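Local coordinates for protein alternansucrase (Leuconostoc mesenteroides, PDB 6HVG) that belongs to the glycosyl hydrolase 70 family of enzymes, joining a TIM-barrel-clan domain to repeats of the choline-binding type, at residues Leu171-Lys182 with Phe195-Ser203; Gln774-Leu782 with Met1099-Asn1107. All blocks are in the same frame, centred on the assembly; numbering follows the deposited sequence.

The two contacts hold different elements in different parts of the chain. Contact 1 lies far out, its centre about 39 Å from the centre of the chain, and ties a strand and the turn after it to a loop of the same choline-binding repeat. Contact 2 sits deeper, about 15 Å from that centre, and brings together two family 70 segments more than 300 residues apart. The centres of contacts 1 and 2 are about 42 Å apart. Contact 1 mixes aromatic packing with hydrogen bonds to backbone carbonyls, with its outer side exposed, whereas contact 2 relies on phenylalanine and leucine side chains meeting where the loop leading into helix 779-793 packs on helix 1102-1105.

Contact 1 (Leu171-Lys182 with Phe195-Ser203); sequences LQYFDDNGYQVK and FDSVTGKAS
The Phe195 ring lies against Tyr173, with CB of Tyr173 over one of its faces, 3.8 Å from the ring centroid and 28° off the normal. Turning CG of Tyr173 anti to the backbone N (chi1 -174°) leaves CB to make this CH-pi contact while the phenol runs away from the loop. At its edge the Phe195 ring comes up to Leu171 O, which sits 3.7 Å from CD1. That carbonyl also accepts from Ala202 N at 2.9 Å, the donor lying in the carbonyl plane, and beside this bond the CB atoms of Leu171 and Ala202 pack at 3.8 Å. This is the tight part of the contact, closed further by Leu164 and Arg186, both touching Phe195.

Toward the exposed Ser197, Val198 and Thr199 the packing gives way to long polar side chains laid along the loop. The extended side chain of Lys182 brings NZ to Val198 O at 3.2 Å, tilted from the carbonyl plane. Next to it the extended Gln180 offers NE2 to Thr199 O at 3.2 Å, a weak bond. Gly200, with its positive phi, has no side chain to keep these two chains away, and its CA comes to 3.5 Å from CG of Lys182. The loop also braces itself: Asp196 OD2 takes the backbone N of Val198 at 3.0 Å from above the carboxylate plane, an Asx turn.

The three polar anchors on this loop of the choline-binding repeat are main-chain atoms: the carbonyls of Val198 and Thr199 and the N of Ala202. The polar part of the contact thus depends on the path of the loop's backbone rather than on its side chains, while Phe195 and Ala202 supply the apolar part.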
loop_
_atom_site.group_PDB
_atom_site.type_symbol
_atom_site.label_atom_id
_atom_site.label_comp_id
_atom_site.label_asym_id
_atom_site.label_seq_id
_atom_site.Cartn_x
_atom_site.Cartn_y
_atom_site.Cartn_z
ATOM N N LEU A 171 -5.743 -32.045 10.244
ATOM C CA LEU A 171 -5.897 -33.429 10.682
ATOM C C LEU A 171 -7.374 -33.827 10.572
ATOM O O LEU A 171 -8.232 -33.254 11.255
ATOM C CB LEU A 171 -5.373 -33.567 12.117
ATOM C CG LEU A 171 -5.221 -34.944 12.753
ATOM C CD1 LEU A 171 -4.349 -35.893 11.930
ATOM C CD2 LEU A 171 -4.656 -34.752 14.150
ATOM N N GLN A 172 -7.665 -34.787 9.690
ATOM C CA GLN A 172 -9.041 -35.150 9.327
ATOM C C GLN A 172 -9.240 -36.660 9.429
ATOM O O GLN A 172 -8.259 -37.403 9.523
ATOM C CB GLN A 172 -9.351 -34.692 7.898
ATOM C CG GLN A 172 -9.144 -33.200 7.645
ATOM C CD GLN A 172 -9.627 -32.747 6.268
ATOM O OE1 GLN A 172 -9.587 -33.514 5.296
ATOM N NE2 GLN A 172 -10.084 -31.491 6.181
ATOM N N TYR A 173 -10.489 -37.126 9.420
ATOM C CA TYR A 173 -10.769 -38.568 9.539
ATOM C C TYR A 173 -11.847 -38.999 8.551
ATOM O O TYR A 173 -12.798 -38.262 8.316
ATOM C CB TYR A 173 -11.171 -38.952 10.982
ATOM C CG TYR A 173 -11.328 -40.462 11.215
ATOM C CD1 TYR A 173 -12.518 -41.101 10.921
ATOM C CD2 TYR A 173 -10.281 -41.251 11.715
ATOM C CE1 TYR A 173 -12.678 -42.464 11.110
ATOM C CE2 TYR A 173 -10.438 -42.623 11.900
ATOM C CZ TYR A 173 -11.649 -43.219 11.593
ATOM O OH TYR A 173 -11.884 -44.566 11.740
ATOM N N PHE A 174 -11.663 -40.187 7.968
ATOM C CA PHE A 174 -12.642 -40.816 7.090
ATOM C C PHE A 174 -12.938 -42.234 7.562
ATOM O O PHE A 174 -12.023 -42.999 7.837
ATOM C CB PHE A 174 -12.117 -40.848 5.652
ATOM C CG PHE A 174 -11.662 -39.508 5.153
ATOM C CD1 PHE A 174 -10.431 -38.993 5.543
ATOM C CD2 PHE A 174 -12.469 -38.750 4.319
ATOM C CE1 PHE A 174 -10.015 -37.741 5.116
ATOM C CE2 PHE A 174 -12.046 -37.502 3.876
ATOM C CZ PHE A 174 -10.821 -36.989 4.277
ATOM N N ASP A 175 -14.216 -42.579 7.661
ATOM C CA ASP A 175 -14.648 -43.924 8.092
ATOM C C ASP A 175 -14.294 -44.943 7.011
ATOM O O ASP A 175 -13.603 -44.588 6.053
ATOM C CB ASP A 175 -16.163 -43.940 8.364
ATOM C CG ASP A 175 -16.550 -43.267 9.672
ATOM O OD1 ASP A 175 -15.836 -43.451 10.681
ATOM O OD2 ASP A 175 -17.603 -42.587 9.700
ATOM N N ASP A 176 -14.752 -46.193 7.157
ATOM C CA ASP A 176 -14.437 -47.273 6.180
ATOM C C ASP A 176 -14.984 -47.060 4.740
ATOM O O ASP A 176 -14.347 -47.474 3.762
ATOM C CB ASP A 176 -14.881 -48.648 6.704
ATOM C CG ASP A 176 -14.100 -49.102 7.955
ATOM O OD1 ASP A 176 -14.607 -49.985 8.680
ATOM O OD2 ASP A 176 -12.989 -48.599 8.230
ATOM N N ASN A 177 -16.142 -46.412 4.608
ATOM C CA ASN A 177 -16.678 -46.048 3.274
ATOM C C ASN A 177 -15.951 -44.876 2.586
ATOM O O ASN A 177 -16.185 -44.632 1.404
ATOM C CB ASN A 177 -18.197 -45.780 3.325
ATOM C CG ASN A 177 -18.606 -44.828 4.452
ATOM O OD1 ASN A 177 -17.810 -44.019 4.945
ATOM N ND2 ASN A 177 -19.860 -44.927 4.864
ATOM N N GLY A 178 -15.086 -44.160 3.318
ATOM C CA GLY A 178 -14.266 -43.075 2.758
ATOM C C GLY A 178 -14.838 -41.696 3.030
ATOM O O GLY A 178 -14.288 -40.675 2.586
ATOM N N TYR A 179 -15.953 -41.656 3.754
ATOM C CA TYR A 179 -16.612 -40.390 4.073
ATOM C C TYR A 179 -15.886 -39.678 5.196
ATOM O O TYR A 179 -15.281 -40.310 6.067
ATOM C CB TYR A 179 -18.074 -40.625 4.469
ATOM C CG TYR A 179 -18.955 -41.169 3.363
ATOM C CD1 TYR A 179 -18.641 -40.973 2.017
ATOM C CD2 TYR A 179 -20.134 -41.844 3.662
ATOM C CE1 TYR A 179 -19.464 -41.447 1.009
ATOM C CE2 TYR A 179 -20.960 -42.330 2.659
ATOM C CZ TYR A 179 -20.615 -42.123 1.335
ATOM O OH TYR A 179 -21.410 -42.588 0.316
ATOM N N GLN A 180 -15.955 -38.357 5.167
ATOM C CA GLN A 180 -15.303 -37.546 6.174
ATOM C C GLN A 180 -16.253 -37.270 7.323
ATOM O O GLN A 180 -17.423 -36.948 7.118
ATOM C CB GLN A 180 -14.823 -36.232 5.584
ATOM C CG GLN A 180 -14.141 -35.322 6.585
ATOM C CD GLN A 180 -13.657 -34.021 5.970
ATOM O OE1 GLN A 180 -13.618 -33.874 4.747
ATOM N NE2 GLN A 180 -13.256 -33.069 6.823
ATOM N N VAL A 181 -15.713 -37.392 8.533
ATOM C CA VAL A 181 -16.463 -37.255 9.773
ATOM C C VAL A 181 -16.345 -35.848 10.311
ATOM O O VAL A 181 -15.265 -35.317 10.391
ATOM C CB VAL A 181 -15.940 -38.232 10.836
ATOM C CG1 VAL A 181 -16.731 -38.111 12.119
ATOM C CG2 VAL A 181 -16.014 -39.661 10.318
ATOM N N LYS A 182 -17.478 -35.266 10.687
ATOM C CA LYS A 182 -17.539 -33.927 11.235
ATOM C C LYS A 182 -18.443 -33.888 12.457
ATOM O O LYS A 182 -19.510 -34.505 12.494
ATOM C CB LYS A 182 -18.060 -32.964 10.194
ATOM C CG LYS A 182 -17.051 -32.661 9.127
ATOM C CD LYS A 182 -17.598 -31.710 8.082
ATOM C CE LYS A 182 -16.711 -31.668 6.840
ATOM N NZ LYS A 182 -17.266 -30.712 5.847
ATOM N N PHE A 195 -13.479 -34.016 15.884
ATOM C CA PHE A 195 -13.298 -33.275 14.650
ATOM C C PHE A 195 -14.418 -32.209 14.543
ATOM O O PHE A 195 -15.564 -32.460 14.941
ATOM C CB PHE A 195 -13.284 -34.261 13.488
ATOM C CG PHE A 195 -12.185 -35.309 13.574
ATOM C CD1 PHE A 195 -11.015 -35.183 12.832
ATOM C CD2 PHE A 195 -12.336 -36.443 14.362
ATOM C CE1 PHE A 195 -10.023 -36.155 12.890
ATOM C CE2 PHE A 195 -11.342 -37.414 14.428
ATOM C CZ PHE A 195 -10.182 -37.264 13.700
ATOM N N ASP A 196 -14.074 -31.020 14.050
ATOM C CA ASP A 196 -15.010 -29.876 13.996
ATOM C C ASP A 196 -16.229 -30.172 13.112
ATOM O O ASP A 196 -16.158 -31.010 12.214
ATOM C CB ASP A 196 -14.287 -28.626 13.468
ATOM C CG ASP A 196 -15.082 -27.340 13.673
ATOM O OD1 ASP A 196 -15.072 -26.806 14.808
ATOM O OD2 ASP A 196 -15.697 -26.854 12.692
ATOM N N SER A 197 -17.338 -29.488 13.386
ATOM C CA SER A 197 -18.604 -29.730 12.690
ATOM C C SER A 197 -18.715 -29.048 11.307
ATOM O O SER A 197 -19.509 -29.483 10.455
ATOM C CB SER A 197 -19.776 -29.298 13.587
ATOM O OG SER A 197 -19.931 -27.885 13.626
ATOM N N VAL A 198 -17.939 -27.981 11.106
ATOM C CA VAL A 198 -17.891 -27.260 9.826
ATOM C C VAL A 198 -16.762 -27.803 8.938
ATOM O O VAL A 198 -17.009 -28.222 7.808
ATOM C CB VAL A 198 -17.721 -25.725 10.038
ATOM C CG1 VAL A 198 -17.510 -24.987 8.719
ATOM C CG2 VAL A 198 -18.933 -25.155 10.756
ATOM N N THR A 199 -15.536 -27.800 9.464
ATOM C CA THR A 199 -14.332 -28.104 8.677
ATOM C C THR A 199 -13.893 -29.564 8.738
ATOM O O THR A 199 -13.205 -30.039 7.838
ATOM C CB THR A 199 -13.147 -27.219 9.125
ATOM O OG1 THR A 199 -12.851 -27.455 10.510
ATOM C CG2 THR A 199 -13.484 -25.756 8.932
ATOM N N GLY A 200 -14.296 -30.265 9.796
ATOM C CA GLY A 200 -13.861 -31.642 10.049
ATOM C C GLY A 200 -12.429 -31.743 10.532
ATOM O O GLY A 200 -11.803 -32.794 10.400
ATOM N N LYS A 201 -11.932 -30.641 11.090
ATOM C CA LYS A 201 -10.553 -30.499 11.540
ATOM C C LYS A 201 -10.431 -30.891 13.013
ATOM O O LYS A 201 -11.274 -30.509 13.835
ATOM C CB LYS A 201 -10.128 -29.040 11.379
ATOM C CG LYS A 201 -8.679 -28.766 11.705
ATOM C CD LYS A 201 -8.406 -27.280 11.819
ATOM C CE LYS A 201 -7.481 -27.007 13.000
ATOM N NZ LYS A 201 -6.969 -25.608 13.082
ATOM N N ALA A 202 -9.375 -31.619 13.356
ATOM C CA ALA A 202 -9.182 -32.066 14.731
ATOM C C ALA A 202 -9.043 -30.879 15.717
ATOM O O ALA A 202 -8.163 -30.010 15.571
ATOM C CB ALA A 202 -7.989 -33.015 14.820
ATOM N N SER A 203 -9.949 -30.835 16.695
ATOM C CA SER A 203 -9.902 -29.821 17.762
ATOM C C SER A 203 -10.384 -30.317 19.147
ATOM O O SER A 203 -11.056 -31.319 19.274
ATOM C CB SER A 203 -10.655 -28.540 17.341
ATOM O OG SER A 203 -11.985 -28.803 16.935
#

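Contact 2 (Gln774-Leu782 with Met1099-Asn1107); sequences QDTFTFDQL and MSFLDSFLN
Leu1106 N donates to Leu1102 O at 2.8 Å, one helical turn apart, and both leucine side chains meet the ring of Phe777. Leu1106 CD1 reaches Phe777 CZ at 3.5 Å, coming in obliquely, while Leu1102 CD1 stands at the ring edge, 4.1 Å from the same CZ. Phe1105 fills one face: its CE1 points down over the centre of the Phe777 ring in a T-shaped pair, centroids 5.1 Å apart and planes at 86°. Both rings reach this pairing by swinging over their own backbones (chi1 55° in Phe777, 60° in Phe1105). Phe1105 is itself sandwiched, with CA of Leu1102 over one face and Thr776 CG2 over the opposite one, 4.2 Å from the ring centroid.

Farther along, CD2 of Leu1106 is shared by three side chains: it touches Phe777 CE1 at 3.6 Å, rests over the face of Phe779, 4.1 Å from that ring's centroid, and meets Leu782 CD2 at 3.7 Å. At the other end Met1099 bends at chi3 to lay CE on Gln774 CB. Helix 757-766 backs the cluster through Met764, which meets both Phe777 and Leu782.

Both segments lie in connections between strands of the parallel sheet, 745-747 to 821-825 and 1081-1083 to 1151-1156; the contact is an apolar joint between two non-neighbouring connections, consistent with a TIM-type barrel whose long loops pack on one another.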
loop_
_atom_site.group_PDB
_atom_site.type_symbol
_atom_site.label_atom_id
_atom_site.label_comp_id
_atom_site.label_asym_id
_atom_site.label_seq_id
_atom_site.Cartn_x
_atom_site.Cartn_y
_atom_site.Cartn_z
ATOM N N GLN A 774 5.254 -5.244 2.780
ATOM C CA GLN A 774 6.222 -4.121 2.718
ATOM C C GLN A 774 7.576 -4.461 3.315
ATOM O O GLN A 774 8.498 -3.648 3.262
ATOM C CB GLN A 774 5.694 -2.895 3.442
ATOM C CG GLN A 774 4.254 -2.540 3.142
ATOM C CD GLN A 774 3.294 -3.083 4.170
ATOM O OE1 GLN A 774 3.501 -4.156 4.724
ATOM N NE2 GLN A 774 2.228 -2.345 4.417
ATOM N N ASP A 775 7.674 -5.651 3.907
ATOM C CA ASP A 775 8.915 -6.156 4.473
ATOM C C ASP A 775 10.046 -6.166 3.418
ATOM O O ASP A 775 9.799 -6.424 2.247
ATOM C CB ASP A 775 8.660 -7.577 4.989
ATOM C CG ASP A 775 9.142 -7.809 6.400
ATOM O OD1 ASP A 775 9.603 -6.842 7.055
ATOM O OD2 ASP A 775 9.027 -8.980 6.854
ATOM N N THR A 776 11.271 -5.885 3.849
ATOM C CA THR A 776 12.433 -5.955 2.984
ATOM C C THR A 776 12.899 -7.401 2.847
ATOM O O THR A 776 13.111 -8.077 3.855
ATOM C CB THR A 776 13.589 -5.134 3.564
ATOM O OG1 THR A 776 13.207 -3.771 3.574
ATOM C CG2 THR A 776 14.854 -5.199 2.700
ATOM N N PHE A 777 13.098 -7.863 1.610
ATOM C CA PHE A 777 13.590 -9.213 1.391
ATOM C C PHE A 777 14.858 -9.176 0.554
ATOM O O PHE A 777 15.016 -8.330 -0.316
ATOM C CB PHE A 777 12.529 -10.169 0.792
ATOM C CG PHE A 777 11.900 -9.691 -0.463
ATOM C CD1 PHE A 777 12.511 -9.924 -1.681
ATOM C CD2 PHE A 777 10.682 -9.052 -0.427
ATOM C CE1 PHE A 777 11.947 -9.493 -2.851
ATOM C CE2 PHE A 777 10.084 -8.635 -1.593
ATOM C CZ PHE A 777 10.719 -8.853 -2.812
ATOM N N THR A 778 15.745 -10.123 0.828
ATOM C CA THR A 778 17.001 -10.236 0.145
ATOM C C THR A 778 16.747 -11.033 -1.160
ATOM O O THR A 778 15.721 -11.681 -1.333
ATOM C CB THR A 778 18.056 -10.868 1.104
ATOM O OG1 THR A 778 19.306 -10.217 0.914
ATOM C CG2 THR A 778 18.234 -12.352 0.880
ATOM N N PHE A 779 17.685 -10.966 -2.085
ATOM C CA PHE A 779 17.574 -11.729 -3.335
ATOM C C PHE A 779 17.512 -13.238 -3.126
ATOM O O PHE A 779 16.758 -13.912 -3.827
ATOM C CB PHE A 779 18.719 -11.415 -4.302
ATOM C CG PHE A 779 18.399 -10.324 -5.273
ATOM C CD1 PHE A 779 17.500 -10.555 -6.317
ATOM C CD2 PHE A 779 18.997 -9.071 -5.159
ATOM C CE1 PHE A 779 17.213 -9.558 -7.235
ATOM C CE2 PHE A 779 18.700 -8.073 -6.071
ATOM C CZ PHE A 779 17.802 -8.313 -7.101
ATOM N N ASP A 780 18.302 -13.774 -2.194
ATOM C CA ASP A 780 18.206 -15.188 -1.799
ATOM C C ASP A 780 16.816 -15.517 -1.273
ATOM O O ASP A 780 16.271 -16.559 -1.586
ATOM C CB ASP A 780 19.273 -15.549 -0.746
ATOM C CG ASP A 780 20.665 -15.109 -1.173
ATOM O OD1 ASP A 780 21.657 -15.725 -0.733
ATOM O OD2 ASP A 780 20.766 -14.136 -1.966
ATOM N N GLN A 781 16.270 -14.636 -0.446
ATOM C CA GLN A 781 14.929 -14.813 0.081
ATOM C C GLN A 781 13.929 -14.875 -1.066
ATOM O O GLN A 781 13.025 -15.710 -1.064
ATOM C CB GLN A 781 14.556 -13.663 1.022
ATOM C CG GLN A 781 14.945 -13.857 2.481
ATOM C CD GLN A 781 14.783 -12.582 3.270
ATOM O OE1 GLN A 781 15.586 -11.678 3.137
ATOM N NE2 GLN A 781 13.724 -12.489 4.062
ATOM N N LEU A 782 14.100 -13.992 -2.049
ATOM C CA LEU A 782 13.257 -14.025 -3.241
ATOM C C LEU A 782 13.351 -15.357 -4.005
ATOM O O LEU A 782 12.325 -15.924 -4.394
ATOM C CB LEU A 782 13.621 -12.889 -4.174
ATOM C CG LEU A 782 12.826 -12.756 -5.480
ATOM C CD1 LEU A 782 11.340 -12.724 -5.237
ATOM C CD2 LEU A 782 13.269 -11.487 -6.201
ATOM N N MET A 1099 10.684 3.822 4.861
ATOM C CA MET A 1099 10.601 2.472 4.326
ATOM C C MET A 1099 11.224 2.414 2.935
ATOM O O MET A 1099 10.935 3.237 2.076
ATOM C CB MET A 1099 9.156 2.016 4.265
ATOM C CG MET A 1099 8.462 2.021 5.613
ATOM S SD MET A 1099 6.821 1.304 5.526
ATOM C CE MET A 1099 7.218 -0.422 5.279
ATOM N N SER A 1100 12.110 1.445 2.733
ATOM C CA SER A 1100 12.627 1.122 1.415
ATOM C C SER A 1100 11.508 0.414 0.653
ATOM O O SER A 1100 10.666 -0.269 1.265
ATOM C CB SER A 1100 13.845 0.218 1.560
ATOM O OG SER A 1100 14.547 0.108 0.329
ATOM N N PHE A 1101 11.472 0.582 -0.668
ATOM C CA PHE A 1101 10.475 -0.121 -1.496
ATOM C C PHE A 1101 11.131 -1.229 -2.338
ATOM O O PHE A 1101 12.316 -1.147 -2.630
ATOM C CB PHE A 1101 9.763 0.886 -2.376
ATOM C CG PHE A 1101 8.532 0.358 -3.033
ATOM C CD1 PHE A 1101 7.466 -0.087 -2.282
ATOM C CD2 PHE A 1101 8.435 0.327 -4.427
ATOM C CE1 PHE A 1101 6.334 -0.584 -2.911
ATOM C CE2 PHE A 1101 7.319 -0.159 -5.064
ATOM C CZ PHE A 1101 6.261 -0.614 -4.305
ATOM N N LEU A 1102 10.364 -2.248 -2.737
ATOM C CA LEU A 1102 10.929 -3.385 -3.477
ATOM C C LEU A 1102 11.549 -3.030 -4.845
ATOM O O LEU A 1102 12.527 -3.651 -5.258
ATOM C CB LEU A 1102 9.936 -4.542 -3.592
ATOM C CG LEU A 1102 8.800 -4.619 -4.623
ATOM C CD1 LEU A 1102 8.282 -6.028 -4.613
ATOM C CD2 LEU A 1102 7.662 -3.681 -4.288
ATOM N N ASP A 1103 11.010 -2.011 -5.513
ATOM C CA ASP A 1103 11.625 -1.471 -6.730
ATOM C C ASP A 1103 13.089 -1.132 -6.516
ATOM O O ASP A 1103 13.906 -1.338 -7.406
ATOM C CB ASP A 1103 10.913 -0.206 -7.206
ATOM C CG ASP A 1103 9.574 -0.485 -7.842
ATOM O OD1 ASP A 1103 9.177 -1.665 -7.864
ATOM O OD2 ASP A 1103 8.918 0.513 -8.298
ATOM N N SER A 1104 13.407 -0.597 -5.343
ATOM C CA SER A 1104 14.740 -0.113 -5.066
ATOM C C SER A 1104 15.664 -1.270 -4.773
ATOM O O SER A 1104 16.725 -1.392 -5.392
ATOM C CB SER A 1104 14.745 0.883 -3.910
ATOM O OG SER A 1104 15.971 1.594 -3.865
ATOM N N PHE A 1105 15.290 -2.128 -3.843
ATOM C CA PHE A 1105 16.206 -3.205 -3.454
ATOM C C PHE A 1105 16.205 -4.399 -4.410
ATOM O O PHE A 1105 17.145 -5.198 -4.391
ATOM C CB PHE A 1105 16.022 -3.624 -1.977
ATOM C CG PHE A 1105 14.650 -4.134 -1.616
ATOM C CD1 PHE A 1105 14.279 -5.423 -1.946
ATOM C CD2 PHE A 1105 13.771 -3.358 -0.869
ATOM C CE1 PHE A 1105 13.038 -5.910 -1.607
ATOM C CE2 PHE A 1105 12.518 -3.857 -0.516
ATOM C CZ PHE A 1105 12.144 -5.135 -0.897
ATOM N N LEU A 1106 15.192 -4.506 -5.268
ATOM C CA LEU A 1106 15.243 -5.469 -6.367
ATOM C C LEU A 1106 15.818 -4.896 -7.679
ATOM O O LEU A 1106 15.815 -5.560 -8.701
ATOM C CB LEU A 1106 13.866 -6.108 -6.602
ATOM C CG LEU A 1106 13.316 -7.000 -5.471
ATOM C CD1 LEU A 1106 11.979 -7.591 -5.874
ATOM C CD2 LEU A 1106 14.294 -8.109 -5.158
ATOM N N ASN A 1107 16.314 -3.673 -7.648
ATOM C CA ASN A 1107 17.046 -3.102 -8.767
ATOM C C ASN A 1107 16.344 -3.181 -10.117
ATOM O O ASN A 1107 16.996 -3.274 -11.168
ATOM C CB ASN A 1107 18.432 -3.740 -8.847
ATOM C CG ASN A 1107 19.232 -3.560 -7.563
ATOM O OD1 ASN A 1107 19.120 -2.552 -6.882
ATOM N ND2 ASN A 1107 20.036 -4.543 -7.234
#